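Local structure of ABC transporter, substrate-binding protein (Streptococcus pneumoniae, 5G5Y) at residues Leu5-Ala10 with Ile36-Tyr41; Val135-Trp140 with Val266-Asp271. The protein binds short- and long-chain fructooligosaccharides, with a preference for tetrasaccharides and larger, as the solute-binding component of the FusABC-MsmK ABC importer. All blocks are in the same frame, centred on the assembly; numbering follows the deposited sequence.

Contact 1 (Leu5-Ala10 with Ile36-Tyr41); sequences LKFMTA and IDWTNY. With ZN (zinc ion), chain L.
Leu5-Ala10 and Ile36-Tyr41 are the parallel strands of a beta-alpha-beta unit, connected by helix 23-32, and Phe7 of the first meets Ile36 and Trp38 of the second. Ile36 CD1 lies over one face of the Phe7 ring, 4.0 Å from its centroid. The Phe7 edge points toward the face of Trp38 in an offset edge-to-face pair, planes at 72°. Thr9 CG2 is 3.4 Å from Trp38 CE3. On the other face, Lys6 and Asp37 run side by side. The Lys6 chain bends at chi3 (60°) and chi4 (57°), and NZ makes a long, weak salt bridge with Asp37 OD2 (3.5 Å). Waters add to it: one bridges NZ and OD2, another links NZ to Asp37 O and Thr39 OG1. Asp37 OD1 binds a zinc ion at 2.1 Å, with five waters also coordinating. One of these donates to Asp37 OD2 and another to Trp38 O, tying the metal's shell to the strand. Met8 CG packs on Tyr41 CE2 (3.8 Å), with SD at the ring edge in a Met-aromatic contact. Five backbone hydrogen bonds hold the strands. Strand 61-63 flanks strand 3-10, and its His63 bonds Thr9 OG1. Helix 319-329 packs on Leu5 and Ile36, helix 45-55 on Met8 and Tyr41.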
ATOM      1  N   LEU A   5      15.672 -10.413  27.270  1.00 20.40           N
ATOM      2  CA  LEU A   5      14.239 -10.175  27.121  1.00 19.93           C
ATOM      3  C   LEU A   5      13.650 -11.288  26.261  1.00 18.69           C
ATOM      4  O   LEU A   5      14.316 -11.828  25.378  1.00 19.25           O
ATOM      5  CB  LEU A   5      14.002  -8.837  26.434  1.00 19.48           C
ATOM      6  CG  LEU A   5      14.395  -7.555  27.156  1.00 18.52           C
ATOM      7  CD1 LEU A   5      14.369  -6.392  26.196  1.00 19.00           C
ATOM      8  CD2 LEU A   5      13.483  -7.319  28.361  1.00 18.09           C
ATOM      9  N   LYS A   6      12.393 -11.599  26.488  1.00 19.49           N
ATOM     10  CA  LYS A   6      11.696 -12.619  25.683  1.00 21.21           C
ATOM     11  C   LYS A   6      10.719 -11.927  24.738  1.00 18.14           C
ATOM     12  O   LYS A   6       9.789 -11.280  25.198  1.00 16.98           O
ATOM     13  CB  LYS A   6      10.878 -13.577  26.546  1.00 23.96           C
ATOM     14  CG  LYS A   6      11.712 -14.499  27.405  1.00 30.03           C
ATOM     15  CD  LYS A   6      10.849 -15.363  28.335  1.00 32.55           C
ATOM     16  CE  LYS A   6       9.850 -16.277  27.612  1.00 34.40           C
ATOM     17  NZ  LYS A   6      10.450 -17.223  26.618  1.00 35.69           N
ATOM     18  N   PHE A   7      10.933 -12.101  23.441  1.00 16.50           N
ATOM     19  CA  PHE A   7      10.087 -11.504  22.411  1.00 15.48           C
ATOM     20  C   PHE A   7       9.440 -12.610  21.585  1.00 15.98           C
ATOM     21  O   PHE A   7      10.138 -13.500  21.099  1.00 16.21           O
ATOM     22  CB  PHE A   7      10.904 -10.646  21.427  1.00 14.88           C
ATOM     23  CG  PHE A   7      11.448  -9.350  21.992  1.00 15.34           C
ATOM     24  CD1 PHE A   7      11.017  -8.816  23.201  1.00 15.98           C
ATOM     25  CD2 PHE A   7      12.329  -8.590  21.222  1.00 15.36           C
ATOM     26  CE1 PHE A   7      11.520  -7.606  23.673  1.00 14.87           C
ATOM     27  CE2 PHE A   7      12.840  -7.396  21.700  1.00 15.86           C
ATOM     28  CZ  PHE A   7      12.419  -6.895  22.923  1.00 14.82           C
ATOM     29  N   MET A   8       8.127 -12.494  21.361  1.00 15.98           N
ATOM     30  CA  MET A   8       7.457 -13.270  20.301  1.00 16.00           C
ATOM     31  C   MET A   8       7.680 -12.522  18.995  1.00 16.94           C
ATOM     32  O   MET A   8       7.685 -11.273  18.981  1.00 18.83           O
ATOM     33  CB  MET A   8       5.977 -13.391  20.579  1.00 16.63           C
ATOM     34  CG  MET A   8       5.193 -14.276  19.594  1.00 17.72           C
ATOM     35  SD  MET A   8       3.426 -13.981  19.690  1.00 19.32           S
ATOM     36  CE  MET A   8       3.055 -14.249  21.394  1.00 19.74           C
ATOM     37  N   THR A   9       7.896 -13.247  17.905  1.00 16.29           N
ATOM     38  CA  THR A   9       8.076 -12.620  16.607  1.00 17.13           C
ATOM     39  C   THR A   9       7.464 -13.437  15.474  1.00 17.58           C
ATOM     40  O   THR A   9       7.116 -14.598  15.659  1.00 16.25           O
ATOM     41  CB  THR A   9       9.573 -12.311  16.337  1.00 17.75           C
ATOM     42  OG1 THR A   9       9.703 -11.446  15.202  1.00 19.50           O
ATOM     43  CG2 THR A   9      10.408 -13.569  16.124  1.00 19.25           C
ATOM     44  N   ALA A  10       7.347 -12.784  14.332  1.00 17.17           N
ATOM     45  CA  ALA A  10       6.903 -13.377  13.101  1.00 18.56           C
ATOM     46  C   ALA A  10       8.048 -13.254  12.085  1.00 19.21           C
ATOM     47  O   ALA A  10       8.682 -12.195  11.929  1.00 19.75           O
ATOM     48  CB  ALA A  10       5.671 -12.645  12.588  1.00 18.69           C
ATOM     49  N   ILE A  36      18.060 -11.486  23.138  1.00 16.53           N
ATOM     50  CA  ILE A  36      16.654 -11.777  22.932  1.00 16.05           C
ATOM     51  C   ILE A  36      16.441 -13.277  22.833  1.00 14.41           C
ATOM     52  O   ILE A  36      17.069 -13.955  22.011  1.00 17.37           O
ATOM     53  CB  ILE A  36      16.082 -11.110  21.663  1.00 16.17           C
ATOM     54  CG1 ILE A  36      16.387  -9.593  21.674  1.00 16.70           C
ATOM     55  CG2 ILE A  36      14.565 -11.337  21.588  1.00 15.99           C
ATOM     56  CD1 ILE A  36      15.823  -8.862  22.886  1.00 17.26           C
ATOM     57  N   ASP A  37      15.557 -13.768  23.681  1.00 14.26           N
ATOM     58  CA  ASP A  37      15.089 -15.121  23.605  1.00 15.93           C
ATOM     59  C   ASP A  37      13.800 -15.107  22.776  1.00 15.96           C
ATOM     60  O   ASP A  37      12.746 -14.672  23.264  1.00 17.19           O
ATOM     61  CB  ASP A  37      14.834 -15.723  24.981  1.00 17.21           C
ATOM     62  CG  ASP A  37      14.422 -17.177  24.880  1.00 20.06           C
ATOM     63  OD1 ASP A  37      14.756 -17.789  23.860  1.00 19.87           O
ATOM     64  OD2 ASP A  37      13.813 -17.710  25.804  1.00 24.63           O
ATOM     65  N   TRP A  38      13.898 -15.580  21.541  1.00 15.81           N
ATOM     66  CA  TRP A  38      12.782 -15.448  20.593  1.00 17.81           C
ATOM     67  C   TRP A  38      11.811 -16.597  20.649  1.00 18.94           C
ATOM     68  O   TRP A  38      12.234 -17.769  20.733  1.00 17.31           O
ATOM     69  CB  TRP A  38      13.262 -15.340  19.150  1.00 18.22           C
ATOM     70  CG  TRP A  38      14.171 -14.215  18.890  1.00 18.16           C
ATOM     71  CD1 TRP A  38      15.540 -14.236  18.944  1.00 18.07           C
ATOM     72  CD2 TRP A  38      13.805 -12.862  18.564  1.00 17.98           C
ATOM     73  NE1 TRP A  38      16.030 -13.007  18.669  1.00 16.89           N
ATOM     74  CE2 TRP A  38      14.998 -12.143  18.416  1.00 17.48           C
ATOM     75  CE3 TRP A  38      12.587 -12.200  18.366  1.00 17.69           C
ATOM     76  CZ2 TRP A  38      15.017 -10.757  18.105  1.00 16.81           C
ATOM     77  CZ3 TRP A  38      12.612 -10.820  18.060  1.00 17.68           C
ATOM     78  CH2 TRP A  38      13.813 -10.138  17.916  1.00 16.51           C
ATOM     79  N   THR A  39      10.518 -16.257  20.530  1.00 18.65           N
ATOM     80  CA  THR A  39       9.471 -17.230  20.211  1.00 19.35           C
ATOM     81  C   THR A  39       9.089 -16.874  18.802  1.00 19.54           C
ATOM     82  O   THR A  39       8.385 -15.869  18.586  1.00 19.82           O
ATOM     83  CB  THR A  39       8.263 -17.135  21.176  1.00 20.77           C
ATOM     84  OG1 THR A  39       8.685 -17.447  22.496  1.00 19.97           O
ATOM     85  CG2 THR A  39       7.144 -18.111  20.787  1.00 21.82           C
ATOM     86  N   ASN A  40       9.566 -17.663  17.837  1.00 17.77           N
ATOM     87  CA  ASN A  40       9.477 -17.312  16.451  1.00 17.66           C
ATOM     88  C   ASN A  40       8.438 -18.146  15.715  1.00 19.95           C
ATOM     89  O   ASN A  40       8.684 -19.335  15.446  1.00 18.85           O
ATOM     90  CB  ASN A  40      10.842 -17.507  15.814  1.00 18.11           C
ATOM     91  CG  ASN A  40      10.907 -17.093  14.367  1.00 17.73           C
ATOM     92  OD1 ASN A  40      10.107 -16.286  13.889  1.00 18.79           O
ATOM     93  ND2 ASN A  40      11.881 -17.630  13.655  1.00 17.08           N
ATOM     94  N   TYR A  41       7.308 -17.521  15.365  1.00 17.52           N
ATOM     95  CA  TYR A  41       6.257 -18.202  14.602  1.00 18.28           C
ATOM     96  C   TYR A  41       6.358 -17.876  13.129  1.00 20.23           C
ATOM     97  O   TYR A  41       6.233 -16.718  12.723  1.00 22.06           O
ATOM     98  CB  TYR A  41       4.895 -17.858  15.157  1.00 17.98           C
ATOM     99  CG  TYR A  41       4.684 -18.268  16.586  1.00 17.42           C
ATOM    100  CD1 TYR A  41       5.046 -19.552  17.054  1.00 18.29           C
ATOM    101  CD2 TYR A  41       4.057 -17.402  17.485  1.00 17.76           C
ATOM    102  CE1 TYR A  41       4.821 -19.917  18.369  1.00 18.87           C
ATOM    103  CE2 TYR A  41       3.829 -17.740  18.798  1.00 17.90           C
ATOM    104  CZ  TYR A  41       4.189 -19.013  19.250  1.00 20.08           C
ATOM    105  OH  TYR A  41       3.935 -19.332  20.580  1.00 19.60           O
TER
HETATM  106 ZN    ZN L1545      14.283 -19.768  23.403  1.00 36.38          ZN
HETATM  107  O   HOH W   1      12.623 -18.788  27.917  1.00 24.01           O
HETATM  108  O   HOH W   2      10.823 -16.715  23.873  1.00 32.18           O
HETATM  109  O   HOH W   3      14.126 -20.540  25.393  1.00 38.95           O
HETATM  110  O   HOH W   4      14.553 -19.596  21.066  1.00 34.98           O
HETATM  111  O   HOH W   5      12.092 -19.519  23.591  1.00 38.91           O
HETATM  112  O   HOH W   6      13.379 -21.963  22.917  1.00 37.71           O
HETATM  113  O   HOH W   7      16.444 -20.525  22.941  1.00 35.64           O

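Contact 2 (Val135-Trp140 with Val266-Asp271); sequences VNDMAW and VYFTWD
Trp140, Trp270 and Phe268 lose the most surface in this antiparallel pairing. Trp140 CG is anti to its carbonyl carbon (chi1 -55°) and sits 4.1 Å from Tyr267 O. Beyond it, NE1 donates a nearly straight hydrogen bond to Thr269 O at 3.1 Å. The oxygen lies close to the indole plane, while the donor stands well above the carbonyl plane. Thr269 CG2 touches NE1 at 3.5 Å, and Trp270 O lies at the indole edge beside CZ2. Trp140 CB packs off-centre over the Tyr267 ring, 3.8 Å from CE1. Trp140 and Tyr267 are an antiparallel hydrogen-bonded pair: their backbones exchange two bonds, with Trp140 N to Tyr267 O at 2.8 Å. Ala139 and Phe268 form the adjoining non-hydrogen-bonded pair. Phe268 sets CE2 against Ala139 CB (3.6 Å), and Asp137 O meets the edge of its ring at CD2. Thr269 N bonds Met138 O at 3.0 Å. Trp270, a substrate-binding residue, lays CE3 and CZ3 of its indole against Asn136, whose CB is at the ring edge, in plane, 3.9 Å from CZ3. Arg404 of helix 399-412 makes a cation-pi contact with Trp270 and bonds the carbonyls of Val135 and Trp270. In the sheet, strand 264-269 lies between 181-183 and 138-142, and strand 282-284 borders 138-142. Helix 157-169 packs on Val266, and helix 252-260 on Tyr267 and Thr269.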
ATOM      1  N   VAL A 135      -0.681   6.242  -6.721  1.00 13.03           N
ATOM      2  CA  VAL A 135      -1.434   5.547  -7.785  1.00 13.58           C
ATOM      3  C   VAL A 135      -1.033   4.107  -7.660  1.00 14.01           C
ATOM      4  O   VAL A 135       0.173   3.817  -7.630  1.00 15.02           O
ATOM      5  CB  VAL A 135      -1.056   6.074  -9.184  1.00 13.81           C
ATOM      6  CG1 VAL A 135      -1.754   5.317 -10.336  1.00 14.98           C
ATOM      7  CG2 VAL A 135      -1.464   7.521  -9.268  1.00 15.92           C
ATOM      8  N   ASN A 136      -2.010   3.217  -7.540  1.00 14.41           N
ATOM      9  CA  ASN A 136      -1.733   1.782  -7.443  1.00 14.25           C
ATOM     10  C   ASN A 136      -1.969   1.051  -8.772  1.00 15.42           C
ATOM     11  O   ASN A 136      -1.112   0.265  -9.203  1.00 16.09           O
ATOM     12  CB  ASN A 136      -2.475   1.153  -6.264  1.00 15.03           C
ATOM     13  CG  ASN A 136      -4.004   1.170  -6.420  1.00 15.07           C
ATOM     14  OD1 ASN A 136      -4.597   2.140  -6.853  1.00 15.80           O
ATOM     15  ND2 ASN A 136      -4.629   0.098  -6.035  1.00 17.26           N
ATOM     16  N   ASP A 137      -3.085   1.359  -9.434  1.00 14.96           N
ATOM     17  CA  ASP A 137      -3.496   0.690 -10.657  1.00 15.35           C
ATOM     18  C   ASP A 137      -3.146   1.472 -11.931  1.00 15.58           C
ATOM     19  O   ASP A 137      -4.024   1.947 -12.646  1.00 16.65           O
ATOM     20  CB  ASP A 137      -4.991   0.345 -10.628  1.00 15.50           C
ATOM     21  CG  ASP A 137      -5.898   1.556 -10.626  1.00 16.31           C
ATOM     22  OD1 ASP A 137      -5.593   2.558  -9.955  1.00 16.42           O
ATOM     23  OD2 ASP A 137      -6.943   1.504 -11.332  1.00 17.98           O
ATOM     24  N   MET A 138      -1.856   1.564 -12.216  1.00 14.82           N
ATOM     25  CA  MET A 138      -1.356   2.302 -13.376  1.00 14.78           C
ATOM     26  C   MET A 138      -1.843   1.624 -14.659  1.00 14.90           C
ATOM     27  O   MET A 138      -1.948   0.391 -14.702  1.00 13.73           O
ATOM     28  CB  MET A 138       0.177   2.356 -13.391  1.00 15.36           C
ATOM     29  CG  MET A 138       0.767   3.118 -12.256  1.00 16.32           C
ATOM     30  SD  MET A 138       2.570   3.204 -12.190  1.00 17.28           S
ATOM     31  CE  MET A 138       3.019   3.795 -13.811  1.00 16.04           C
ATOM     32  N   ALA A 139      -2.158   2.444 -15.667  1.00 14.32           N
ATOM     33  CA  ALA A 139      -2.568   1.952 -17.000  1.00 14.72           C
ATOM     34  C   ALA A 139      -1.325   1.902 -17.891  1.00 14.61           C
ATOM     35  O   ALA A 139      -0.497   2.828 -17.850  1.00 15.49           O
ATOM     36  CB  ALA A 139      -3.624   2.844 -17.596  1.00 14.87           C
ATOM     37  N   TRP A 140      -1.205   0.816 -18.642  1.00 14.51           N
ATOM     38  CA  TRP A 140      -0.073   0.555 -19.513  1.00 16.16           C
ATOM     39  C   TRP A 140      -0.607   0.269 -20.904  1.00 17.19           C
ATOM     40  O   TRP A 140      -1.690  -0.339 -21.052  1.00 17.37           O
ATOM     41  CB  TRP A 140       0.677  -0.669 -18.998  1.00 16.54           C
ATOM     42  CG  TRP A 140       1.089  -0.557 -17.574  1.00 16.46           C
ATOM     43  CD1 TRP A 140       0.384  -0.961 -16.491  1.00 16.14           C
ATOM     44  CD2 TRP A 140       2.316  -0.021 -17.079  1.00 16.16           C
ATOM     45  NE1 TRP A 140       1.079  -0.682 -15.355  1.00 16.23           N
ATOM     46  CE2 TRP A 140       2.274  -0.123 -15.684  1.00 15.27           C
ATOM     47  CE3 TRP A 140       3.435   0.546 -17.684  1.00 17.16           C
ATOM     48  CZ2 TRP A 140       3.315   0.319 -14.859  1.00 17.27           C
ATOM     49  CZ3 TRP A 140       4.498   0.979 -16.852  1.00 17.25           C
ATOM     50  CH2 TRP A 140       4.418   0.867 -15.476  1.00 16.64           C
ATOM     51  N   VAL A 266      -4.302  -2.282 -23.734  1.00 21.12           N
ATOM     52  CA  VAL A 266      -4.217  -1.413 -22.559  1.00 19.63           C
ATOM     53  C   VAL A 266      -4.588  -2.303 -21.405  1.00 18.14           C
ATOM     54  O   VAL A 266      -5.565  -3.040 -21.490  1.00 17.75           O
ATOM     55  CB  VAL A 266      -5.162  -0.187 -22.647  1.00 20.69           C
ATOM     56  CG1 VAL A 266      -5.231   0.585 -21.315  1.00 21.38           C
ATOM     57  CG2 VAL A 266      -4.743   0.731 -23.793  1.00 20.95           C
ATOM     58  N   TYR A 267      -3.802  -2.284 -20.327  1.00 16.39           N
ATOM     59  CA  TYR A 267      -4.139  -3.043 -19.134  1.00 16.13           C
ATOM     60  C   TYR A 267      -3.635  -2.293 -17.892  1.00 15.69           C
ATOM     61  O   TYR A 267      -2.939  -1.298 -18.013  1.00 16.72           O
ATOM     62  CB  TYR A 267      -3.594  -4.492 -19.172  1.00 16.75           C
ATOM     63  CG  TYR A 267      -2.104  -4.601 -18.913  1.00 17.22           C
ATOM     64  CD1 TYR A 267      -1.165  -4.264 -19.891  1.00 19.05           C
ATOM     65  CD2 TYR A 267      -1.642  -4.963 -17.669  1.00 18.86           C
ATOM     66  CE1 TYR A 267       0.214  -4.364 -19.638  1.00 19.87           C
ATOM     67  CE2 TYR A 267      -0.281  -5.041 -17.387  1.00 19.21           C
ATOM     68  CZ  TYR A 267       0.647  -4.737 -18.357  1.00 19.02           C
ATOM     69  OH  TYR A 267       1.979  -4.841 -18.010  1.00 18.57           O
ATOM     70  N   PHE A 268      -4.046  -2.768 -16.725  1.00 15.55           N
ATOM     71  CA  PHE A 268      -3.714  -2.131 -15.437  1.00 14.87           C
ATOM     72  C   PHE A 268      -2.917  -3.069 -14.539  1.00 14.38           C
ATOM     73  O   PHE A 268      -3.253  -4.236 -14.398  1.00 15.58           O
ATOM     74  CB  PHE A 268      -5.001  -1.686 -14.701  1.00 14.38           C
ATOM     75  CG  PHE A 268      -5.843  -0.755 -15.496  1.00 14.73           C
ATOM     76  CD1 PHE A 268      -6.651  -1.237 -16.504  1.00 14.90           C
ATOM     77  CD2 PHE A 268      -5.819   0.623 -15.256  1.00 14.14           C
ATOM     78  CE1 PHE A 268      -7.415  -0.380 -17.280  1.00 14.98           C
ATOM     79  CE2 PHE A 268      -6.579   1.483 -16.026  1.00 14.40           C
ATOM     80  CZ  PHE A 268      -7.392   0.982 -17.036  1.00 15.18           C
ATOM     81  N   THR A 269      -1.915  -2.529 -13.862  1.00 14.58           N
ATOM     82  CA  THR A 269      -1.169  -3.247 -12.833  1.00 14.92           C
ATOM     83  C   THR A 269      -0.252  -2.299 -12.099  1.00 14.89           C
ATOM     84  O   THR A 269      -0.104  -1.152 -12.485  1.00 15.96           O
ATOM     85  CB  THR A 269      -0.362  -4.466 -13.411  1.00 14.18           C
ATOM     86  OG1 THR A 269      -0.003  -5.322 -12.332  1.00 16.48           O
ATOM     87  CG2 THR A 269       0.815  -4.023 -14.191  1.00 15.32           C
ATOM     88  N   TRP A 270       0.325  -2.765 -11.008  1.00 14.39           N
ATOM     89  CA  TRP A 270       1.292  -1.963 -10.266  1.00 14.98           C
ATOM     90  C   TRP A 270       2.554  -1.685 -11.055  1.00 15.91           C
ATOM     91  O   TRP A 270       3.004  -0.536 -11.172  1.00 14.60           O
ATOM     92  CB  TRP A 270       1.610  -2.640  -8.965  1.00 15.69           C
ATOM     93  CG  TRP A 270       2.597  -1.940  -8.068  1.00 15.75           C
ATOM     94  CD1 TRP A 270       3.944  -2.130  -8.057  1.00 16.59           C
ATOM     95  CD2 TRP A 270       2.311  -1.001  -7.017  1.00 15.94           C
ATOM     96  NE1 TRP A 270       4.530  -1.356  -7.071  1.00 16.96           N
ATOM     97  CE2 TRP A 270       3.552  -0.656  -6.418  1.00 15.81           C
ATOM     98  CE3 TRP A 270       1.149  -0.415  -6.538  1.00 15.61           C
ATOM     99  CZ2 TRP A 270       3.648   0.230  -5.364  1.00 16.97           C
ATOM    100  CZ3 TRP A 270       1.235   0.471  -5.470  1.00 15.33           C
ATOM    101  CH2 TRP A 270       2.486   0.798  -4.895  1.00 16.08           C
ATOM    102  N   ASP A 271       3.111  -2.745 -11.615  1.00 16.49           N
ATOM    103  CA  ASP A 271       4.373  -2.670 -12.344  1.00 17.67           C
ATOM    104  C   ASP A 271       4.265  -3.626 -13.489  1.00 17.27           C
ATOM    105  O   ASP A 271       4.037  -4.805 -13.248  1.00 17.26           O
ATOM    106  CB  ASP A 271       5.502  -3.042 -11.365  1.00 18.94           C
ATOM    107  CG  ASP A 271       6.899  -3.049 -11.989  1.00 21.14           C
ATOM    108  OD1 ASP A 271       7.076  -3.155 -13.231  1.00 20.57           O
ATOM    109  OD2 ASP A 271       7.866  -2.959 -11.176  1.00 22.17           O
TER

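The two contacts lie on opposite sides of the chain's centre, with their own centres 39 Å apart and their nearest atoms about 22 Å apart. They belong to separate four-stranded mixed sheets, consistent with the two-lobed build of solute-binding proteins, in which the sugar binds between the lobes. Contact 2 enters the substrate site, here without sugar, directly through Trp270, and the Asn136 side chain is about 3 Å from that of Asn191, another substrate-binding residue. Contact 1 stands farther back: the side chain of Ala10 is about 8 Å from that of Lys309, and that of Thr9 about 10 Å from that of Glu379, both substrate-binding.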